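Local coordinates for hypothetical 19.5 KDA protein IN emre-rus intergenic region (Escherichia coli, PDB 1FUX) that is of unknown function but belongs to the phosphatidylethanolamine-binding protein family, as a periplasmic homodimeric relative of a mammalian Raf kinase inhibitor protein, at residues 49-54 / 145-150. Numbering follows the deposited sequence.
Sequences AVTVYD and YMLNAN
A chi1 of -61° turns Leu147 CG away from its own carbonyl carbon, and a chi2 of -177° extends the chain to CD1, which carries the two methyls from the helix across to Thr51 and Ala49 on the strand. Thr51 (chi1 54°) presents CG2 to it, and the two side chains meet tip to tip, Thr51 CG2 being 3.5 Å from Leu147 CD1. The other branch, Leu147 CD2, rests on Ala49 CB at 3.6 Å, while CD1 also comes within 4.1 Å of that methyl. One leucine fork thus spans two strand residues that face the same way. The Thr51 hydroxyl takes no part in the methyl contact; its OG1 is hydrogen-bonded to Trp125 NE1 on the adjoining strand 118-127. Trp125 and Ile132 also touch Leu147. Within 145-150, Asn150 ND2 donates a short, nearly straight bond to Met146 O (2.6 Å), approaching in the plane of that carbonyl, and so ties the chain back onto the turn that bears Leu147. Through Leu147, helix 140-148 packs on strand 47-54, the middle strand of the five-stranded antiparallel sheet; the contact is purely van der Waals, between buried methyl groups, and its one polar side-chain group is satisfied within the sheet.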
loop_
_atom_site.group_PDB
_atom_site.type_symbol
_atom_site.label_atom_id
_atom_site.label_comp_id
_atom_site.label_asym_id
_atom_site.label_seq_id
_atom_site.Cartn_x
_atom_site.Cartn_y
_atom_site.Cartn_z
ATOM N N ALA A 49 -9.596 -15.541 -5.088
ATOM C CA ALA A 49 -8.456 -14.779 -4.500
ATOM C C ALA A 49 -8.841 -14.498 -3.074
ATOM O O ALA A 49 -10.044 -14.489 -2.735
ATOM C CB ALA A 49 -8.203 -13.549 -5.342
ATOM N N VAL A 50 -7.858 -14.315 -2.169
ATOM C CA VAL A 50 -8.202 -13.951 -0.798
ATOM C C VAL A 50 -7.344 -12.700 -0.445
ATOM O O VAL A 50 -6.161 -12.750 -0.770
ATOM C CB VAL A 50 -7.930 -15.057 0.241
ATOM C CG1 VAL A 50 -8.106 -14.581 1.687
ATOM C CG2 VAL A 50 -8.974 -16.163 -0.018
ATOM N N THR A 51 -7.938 -11.697 0.179
ATOM C CA THR A 51 -7.133 -10.541 0.591
ATOM C C THR A 51 -7.450 -10.289 2.045
ATOM O O THR A 51 -8.539 -10.569 2.556
ATOM C CB THR A 51 -7.378 -9.226 -0.203
ATOM O OG1 THR A 51 -8.767 -8.874 -0.198
ATOM C CG2 THR A 51 -6.861 -9.343 -1.641
ATOM N N VAL A 52 -6.503 -9.631 2.786
ATOM C CA VAL A 52 -6.700 -9.299 4.176
ATOM C C VAL A 52 -6.196 -7.842 4.277
ATOM O O VAL A 52 -5.035 -7.562 3.920
ATOM C CB VAL A 52 -5.945 -10.170 5.188
ATOM C CG1 VAL A 52 -6.204 -9.694 6.608
ATOM C CG2 VAL A 52 -6.337 -11.648 4.963
ATOM N N TYR A 53 -7.097 -6.980 4.700
ATOM C CA TYR A 53 -6.812 -5.540 4.702
ATOM C C TYR A 53 -7.325 -4.848 5.945
ATOM O O TYR A 53 -8.406 -5.215 6.417
ATOM C CB TYR A 53 -7.504 -4.911 3.487
ATOM C CG TYR A 53 -7.192 -3.413 3.294
ATOM C CD1 TYR A 53 -5.991 -3.003 2.728
ATOM C CD2 TYR A 53 -8.140 -2.497 3.606
ATOM C CE1 TYR A 53 -5.756 -1.626 2.568
ATOM C CE2 TYR A 53 -7.959 -1.117 3.403
ATOM C CZ TYR A 53 -6.737 -0.724 2.907
ATOM O OH TYR A 53 -6.535 0.652 2.680
ATOM N N ASP A 54 -6.516 -3.937 6.490
ATOM C CA ASP A 54 -6.951 -3.148 7.649
ATOM C C ASP A 54 -7.006 -1.688 7.221
ATOM O O ASP A 54 -5.996 -1.017 7.111
ATOM C CB ASP A 54 -5.881 -3.333 8.746
ATOM C CG ASP A 54 -6.128 -2.445 9.945
ATOM O OD1 ASP A 54 -7.206 -1.831 10.079
ATOM O OD2 ASP A 54 -5.181 -2.333 10.777
ATOM N N TYR A 145 -5.895 -3.765 -7.788
ATOM C CA TYR A 145 -6.292 -3.215 -9.069
ATOM C C TYR A 145 -6.859 -4.358 -9.902
ATOM O O TYR A 145 -8.001 -4.260 -10.361
ATOM C CB TYR A 145 -5.074 -2.599 -9.781
ATOM C CG TYR A 145 -5.523 -1.880 -11.044
ATOM C CD1 TYR A 145 -5.980 -0.575 -10.966
ATOM C CD2 TYR A 145 -5.498 -2.499 -12.280
ATOM C CE1 TYR A 145 -6.404 0.096 -12.109
ATOM C CE2 TYR A 145 -5.912 -1.835 -13.426
ATOM C CZ TYR A 145 -6.371 -0.541 -13.322
ATOM O OH TYR A 145 -6.774 0.133 -14.459
HETATM N N MSE A 146 -6.075 -5.441 -10.017
HETATM C CA MSE A 146 -6.515 -6.572 -10.811
HETATM C C MSE A 146 -7.718 -7.321 -10.281
HETATM O O MSE A 146 -8.411 -7.874 -11.167
HETATM C CB MSE A 146 -5.376 -7.572 -11.054
HETATM C CG MSE A 146 -4.248 -6.950 -11.855
HETATM SE SE MSE A 146 -2.697 -8.045 -11.954
HETATM C CE MSE A 146 -2.239 -8.068 -10.242
ATOM N N LEU A 147 -7.915 -7.446 -8.984
ATOM C CA LEU A 147 -9.095 -8.140 -8.473
ATOM C C LEU A 147 -10.356 -7.329 -8.731
ATOM O O LEU A 147 -11.424 -7.838 -9.129
ATOM C CB LEU A 147 -8.965 -8.378 -6.955
ATOM C CG LEU A 147 -7.747 -9.258 -6.573
ATOM C CD1 LEU A 147 -7.696 -9.520 -5.073
ATOM C CD2 LEU A 147 -7.835 -10.574 -7.316
ATOM N N ASN A 148 -10.272 -6.001 -8.486
ATOM C CA ASN A 148 -11.501 -5.220 -8.721
ATOM C C ASN A 148 -11.896 -5.268 -10.190
ATOM O O ASN A 148 -13.101 -5.215 -10.437
ATOM C CB ASN A 148 -11.406 -3.780 -8.269
ATOM C CG ASN A 148 -11.625 -3.621 -6.791
ATOM O OD1 ASN A 148 -12.572 -4.062 -6.118
ATOM N ND2 ASN A 148 -10.676 -2.889 -6.229
ATOM N N ALA A 149 -10.992 -5.322 -11.133
ATOM C CA ALA A 149 -11.248 -5.420 -12.558
ATOM C C ALA A 149 -11.800 -6.774 -12.990
ATOM O O ALA A 149 -12.365 -6.939 -14.077
ATOM C CB ALA A 149 -9.929 -5.202 -13.321
ATOM N N ASN A 150 -11.584 -7.811 -12.180
ATOM C CA ASN A 150 -12.038 -9.166 -12.545
ATOM C C ASN A 150 -13.066 -9.711 -11.590
ATOM O O ASN A 150 -13.495 -10.882 -11.695
ATOM C CB ASN A 150 -10.794 -10.061 -12.612
ATOM C CG ASN A 150 -9.890 -9.668 -13.759
ATOM O OD1 ASN A 150 -10.139 -10.049 -14.903
ATOM N ND2 ASN A 150 -8.841 -8.897 -13.547
#